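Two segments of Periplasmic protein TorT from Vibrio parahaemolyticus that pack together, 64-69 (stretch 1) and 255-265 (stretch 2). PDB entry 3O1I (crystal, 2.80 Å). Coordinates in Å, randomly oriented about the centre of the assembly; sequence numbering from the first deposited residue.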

ATOM      1  N   ALA D  64       9.740 -36.203  -1.349  1.00 89.21           N
ATOM      2  CA  ALA D  64       8.469 -36.619  -1.919  1.00 89.60           C
ATOM      3  C   ALA D  64       8.676 -37.747  -2.933  1.00 89.40           C
ATOM      4  O   ALA D  64       9.377 -37.580  -3.939  1.00 88.36           O
ATOM      5  CB  ALA D  64       7.781 -35.427  -2.578  1.00 89.62           C
ATOM      6  N   ASN D  65       8.067 -38.897  -2.650  1.00 88.89           N
ATOM      7  CA  ASN D  65       8.161 -40.068  -3.516  1.00 88.75           C
ATOM      8  C   ASN D  65       7.612 -39.733  -4.905  1.00 88.40           C
ATOM      9  O   ASN D  65       8.280 -39.929  -5.924  1.00 88.04           O
ATOM     10  CB  ASN D  65       7.368 -41.218  -2.897  1.00 88.23           C
ATOM     11  CG  ASN D  65       7.757 -41.477  -1.453  1.00 87.50           C
ATOM     12  OD1 ASN D  65       8.931 -41.687  -1.145  1.00 85.92           O
ATOM     13  ND2 ASN D  65       6.772 -41.464  -0.557  1.00 86.84           N
ATOM     14  N   ALA D  66       6.383 -39.231  -4.925  1.00 87.72           N
ATOM     15  CA  ALA D  66       5.723 -38.828  -6.157  1.00 85.94           C
ATOM     16  C   ALA D  66       5.098 -37.465  -5.880  1.00 84.73           C
ATOM     17  O   ALA D  66       4.587 -37.215  -4.781  1.00 84.10           O
ATOM     18  CB  ALA D  66       4.650 -39.841  -6.532  1.00 86.27           C
ATOM     19  N   ILE D  67       5.150 -36.577  -6.865  1.00 82.83           N
ATOM     20  CA  ILE D  67       4.575 -35.253  -6.687  1.00 81.44           C
ATOM     21  C   ILE D  67       3.544 -34.899  -7.757  1.00 80.32           C
ATOM     22  O   ILE D  67       3.769 -35.102  -8.958  1.00 79.40           O
ATOM     23  CB  ILE D  67       5.665 -34.163  -6.678  1.00 81.60           C
ATOM     24  CG1 ILE D  67       6.396 -34.139  -8.020  1.00 81.44           C
ATOM     25  CG2 ILE D  67       6.636 -34.415  -5.540  1.00 81.98           C
ATOM     26  CD1 ILE D  67       7.474 -33.078  -8.107  1.00 81.94           C
ATOM     27  N   ILE D  68       2.408 -34.376  -7.293  1.00 78.20           N
ATOM     28  CA  ILE D  68       1.311 -33.957  -8.161  1.00 74.42           C
ATOM     29  C   ILE D  68       1.474 -32.466  -8.422  1.00 72.38           C
ATOM     30  O   ILE D  68       1.268 -31.634  -7.538  1.00 70.29           O
ATOM     31  CB  ILE D  68      -0.048 -34.198  -7.492  1.00 73.67           C
ATOM     32  CG1 ILE D  68      -0.001 -35.482  -6.666  1.00 72.99           C
ATOM     33  CG2 ILE D  68      -1.112 -34.353  -8.545  1.00 71.87           C
ATOM     34  CD1 ILE D  68      -1.233 -35.711  -5.839  1.00 72.55           C
ATOM     35  N   LEU D  69       1.845 -32.151  -9.654  1.00 70.68           N
ATOM     36  CA  LEU D  69       2.089 -30.787 -10.079  1.00 70.61           C
ATOM     37  C   LEU D  69       0.974 -30.108 -10.908  1.00 71.33           C
ATOM     38  O   LEU D  69       0.478 -30.667 -11.895  1.00 70.27           O
ATOM     39  CB  LEU D  69       3.416 -30.771 -10.857  1.00 69.39           C
ATOM     40  CG  LEU D  69       3.746 -29.675 -11.876  1.00 68.57           C
ATOM     41  CD1 LEU D  69       3.933 -28.346 -11.175  1.00 69.26           C
ATOM     42  CD2 LEU D  69       5.010 -30.053 -12.628  1.00 67.97           C
ATOM     43  N   LEU D 255      -8.900 -37.568  -7.767  1.00 70.01           N
ATOM     44  CA  LEU D 255      -8.313 -38.328  -8.850  1.00 72.45           C
ATOM     45  C   LEU D 255      -6.777 -38.311  -8.827  1.00 72.98           C
ATOM     46  O   LEU D 255      -6.147 -39.371  -8.883  1.00 73.54           O
ATOM     47  CB  LEU D 255      -8.855 -37.802 -10.185  1.00 74.17           C
ATOM     48  CG  LEU D 255      -8.280 -38.293 -11.520  1.00 75.15           C
ATOM     49  CD1 LEU D 255      -7.920 -39.769 -11.446  1.00 76.28           C
ATOM     50  CD2 LEU D 255      -9.304 -38.022 -12.625  1.00 73.94           C
ATOM     51  N   SER D 256      -6.177 -37.124  -8.732  1.00 73.88           N
ATOM     52  CA  SER D 256      -4.716 -36.997  -8.702  1.00 73.30           C
ATOM     53  C   SER D 256      -4.097 -37.682  -7.491  1.00 73.68           C
ATOM     54  O   SER D 256      -3.072 -38.345  -7.613  1.00 72.26           O
ATOM     55  CB  SER D 256      -4.302 -35.528  -8.723  1.00 72.60           C
ATOM     56  OG  SER D 256      -3.713 -35.193  -9.968  1.00 72.15           O
ATOM     57  N   VAL D 257      -4.706 -37.512  -6.323  1.00 74.76           N
ATOM     58  CA  VAL D 257      -4.198 -38.159  -5.120  1.00 76.62           C
ATOM     59  C   VAL D 257      -4.141 -39.663  -5.368  1.00 79.36           C
ATOM     60  O   VAL D 257      -3.090 -40.293  -5.233  1.00 80.63           O
ATOM     61  CB  VAL D 257      -5.120 -37.926  -3.919  1.00 76.01           C
ATOM     62  CG1 VAL D 257      -4.732 -38.850  -2.780  1.00 74.78           C
ATOM     63  CG2 VAL D 257      -5.040 -36.487  -3.477  1.00 76.38           C
ATOM     64  N   MET D 258      -5.291 -40.228  -5.729  1.00 80.79           N
ATOM     65  CA  MET D 258      -5.403 -41.651  -5.995  1.00 80.54           C
ATOM     66  C   MET D 258      -4.358 -42.096  -6.999  1.00 80.10           C
ATOM     67  O   MET D 258      -3.630 -43.049  -6.755  1.00 79.44           O
ATOM     68  CB  MET D 258      -6.796 -41.975  -6.529  1.00 83.11           C
ATOM     69  CG  MET D 258      -6.980 -43.428  -6.925  1.00 85.25           C
ATOM     70  SD  MET D 258      -7.853 -43.572  -8.486  1.00 87.74           S
ATOM     71  CE  MET D 258      -6.486 -43.354  -9.691  1.00 88.08           C
ATOM     72  N   GLN D 259      -4.288 -41.407  -8.133  1.00 80.52           N
ATOM     73  CA  GLN D 259      -3.315 -41.757  -9.166  1.00 81.62           C
ATOM     74  C   GLN D 259      -1.918 -42.031  -8.596  1.00 82.01           C
ATOM     75  O   GLN D 259      -1.346 -43.092  -8.837  1.00 81.68           O
ATOM     76  CB  GLN D 259      -3.210 -40.651 -10.223  1.00 81.24           C
ATOM     77  CG  GLN D 259      -4.432 -40.459 -11.096  1.00 80.81           C
ATOM     78  CD  GLN D 259      -4.069 -39.816 -12.419  1.00 82.49           C
ATOM     79  OE1 GLN D 259      -3.353 -38.817 -12.460  1.00 84.28           O
ATOM     80  NE2 GLN D 259      -4.561 -40.387 -13.514  1.00 82.12           N
ATOM     81  N   ALA D 260      -1.371 -41.077  -7.847  1.00 82.25           N
ATOM     82  CA  ALA D 260      -0.043 -41.245  -7.275  1.00 82.12           C
ATOM     83  C   ALA D 260      -0.031 -42.277  -6.155  1.00 82.67           C
ATOM     84  O   ALA D 260       0.906 -43.062  -6.046  1.00 82.12           O
ATOM     85  CB  ALA D 260       0.485 -39.912  -6.770  1.00 81.04           C
ATOM     86  N   ALA D 261      -1.071 -42.284  -5.327  1.00 83.59           N
ATOM     87  CA  ALA D 261      -1.140 -43.240  -4.224  1.00 85.50           C
ATOM     88  C   ALA D 261      -1.187 -44.691  -4.724  1.00 86.69           C
ATOM     89  O   ALA D 261      -0.791 -45.617  -4.015  1.00 86.58           O
ATOM     90  CB  ALA D 261      -2.352 -42.941  -3.353  1.00 84.88           C
ATOM     91  N   HIS D 262      -1.672 -44.875  -5.950  1.00 88.18           N
ATOM     92  CA  HIS D 262      -1.773 -46.196  -6.568  1.00 87.94           C
ATOM     93  C   HIS D 262      -0.455 -46.579  -7.228  1.00 88.10           C
ATOM     94  O   HIS D 262       0.026 -47.695  -7.067  1.00 89.02           O
ATOM     95  CB  HIS D 262      -2.901 -46.206  -7.604  1.00 87.24           C
ATOM     96  CG  HIS D 262      -4.231 -46.603  -7.043  1.00 87.43           C
ATOM     97  ND1 HIS D 262      -4.657 -46.225  -5.787  1.00 86.99           N
ATOM     98  CD2 HIS D 262      -5.234 -47.344  -7.571  1.00 87.87           C
ATOM     99  CE1 HIS D 262      -5.863 -46.716  -5.565  1.00 86.85           C
ATOM    100  NE2 HIS D 262      -6.237 -47.400  -6.633  1.00 88.39           N
ATOM    101  N   TYR D 263       0.126 -45.650  -7.978  1.00 88.05           N
ATOM    102  CA  TYR D 263       1.401 -45.900  -8.635  1.00 88.04           C
ATOM    103  C   TYR D 263       2.469 -46.163  -7.578  1.00 89.64           C
ATOM    104  O   TYR D 263       3.541 -46.679  -7.882  1.00 90.72           O
ATOM    105  CB  TYR D 263       1.804 -44.695  -9.477  1.00 84.90           C
ATOM    106  CG  TYR D 263       3.200 -44.775 -10.028  1.00 82.59           C
ATOM    107  CD1 TYR D 263       3.454 -45.363 -11.260  1.00 82.03           C
ATOM    108  CD2 TYR D 263       4.272 -44.257  -9.313  1.00 83.37           C
ATOM    109  CE1 TYR D 263       4.747 -45.430 -11.770  1.00 82.25           C
ATOM    110  CE2 TYR D 263       5.571 -44.320  -9.811  1.00 83.41           C
ATOM    111  CZ  TYR D 263       5.801 -44.905 -11.040  1.00 82.52           C
ATOM    112  OH  TYR D 263       7.079 -44.950 -11.540  1.00 82.14           O
ATOM    113  N   LEU D 264       2.176 -45.802  -6.333  1.00 91.11           N
ATOM    114  CA  LEU D 264       3.130 -46.014  -5.254  1.00 92.97           C
ATOM    115  C   LEU D 264       2.769 -47.207  -4.370  1.00 93.72           C
ATOM    116  O   LEU D 264       3.348 -47.400  -3.301  1.00 94.72           O
ATOM    117  CB  LEU D 264       3.273 -44.749  -4.397  1.00 94.06           C
ATOM    118  CG  LEU D 264       3.920 -43.503  -5.026  1.00 94.94           C
ATOM    119  CD1 LEU D 264       4.153 -42.471  -3.922  1.00 95.11           C
ATOM    120  CD2 LEU D 264       5.243 -43.851  -5.713  1.00 93.62           C
ATOM    121  N   ARG D 265       1.808 -48.002  -4.816  1.00 93.75           N
ATOM    122  CA  ARG D 265       1.405 -49.199  -4.092  1.00 94.08           C
ATOM    123  C   ARG D 265       1.116 -50.252  -5.160  1.00 95.61           C
ATOM    124  O   ARG D 265       0.553 -51.314  -4.888  1.00 95.50           O
ATOM    125  CB  ARG D 265       0.157 -48.934  -3.244  1.00 92.45           C
ATOM    126  CG  ARG D 265       0.312 -47.811  -2.234  1.00 90.61           C
ATOM    127  CD  ARG D 265      -0.708 -47.940  -1.115  1.00 89.45           C
ATOM    128  NE  ARG D 265      -0.954 -46.667  -0.449  1.00 88.93           N
ATOM    129  CZ  ARG D 265      -1.598 -46.532   0.708  1.00 88.33           C
ATOM    130  NH1 ARG D 265      -2.067 -47.597   1.342  1.00 86.78           N
ATOM    131  NH2 ARG D 265      -1.776 -45.326   1.231  1.00 88.52           N
TER

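The helix of stretch 2 packs against the extended segment 66-69 of stretch 1. The two run nearly antiparallel, at 159°, with axes 8.8 Å apart at closest approach. No hydrogen bond crosses between them, so the contact rests on van der Waals packing, mostly of side chains. Together they bury 299 Å². Ser 256, Ala 260, Ala 66 and Ile 68 are all buried, and small or apolar side chains suit these places. Leu 264 is partly exposed, near the exposed Asn 65.

Leu 255 lies out of reach. Ser 256 is the first residue to touch. Its CA-to-CB bond points toward stretch 1, and its OG lies 3.1 Å from CG2 of Ile 68. This is a tight van der Waals approach, since a methyl carbon offers no hydrogen bond. The side chain is small, and CA of Ser 256 lies 6.8 Å from CA of Ile 68.

Val 257 points away, yet its backbone takes part. Its CA lies 3.9 Å from CD1 of Ile 68. Ile 68, with chi1 m and chi2 t, thus reaches the helix surface with both its branches. It has the largest area covered in the contact, 79 Å².

Met 258 points away and Gln 259 sideways; neither makes contact.

Ala 260 comes one turn after Ser 256 and again points toward stretch 1. Its N bonds to O of Ser 256 at 3.2 Å, part of the regular helix. Its CB is 4.2 Å from CB of Ala 66 and 4.5 Å from CG1 of Ile 68. With a methyl on each side, the CA atoms of Ala 66 and Ala 260 approach to 6.4 Å.

Ala 261 points away, and His 262 is out of reach. Tyr 263 points toward stretch 1 at its CB but makes no contact.

Leu 264 has left helical geometry but still points toward stretch 1. Its long side chain places CD1 3.7 Å from CB of Ala 66 and 3.6 Å from CB of Asn 65. Arg 265 lies beyond the contact.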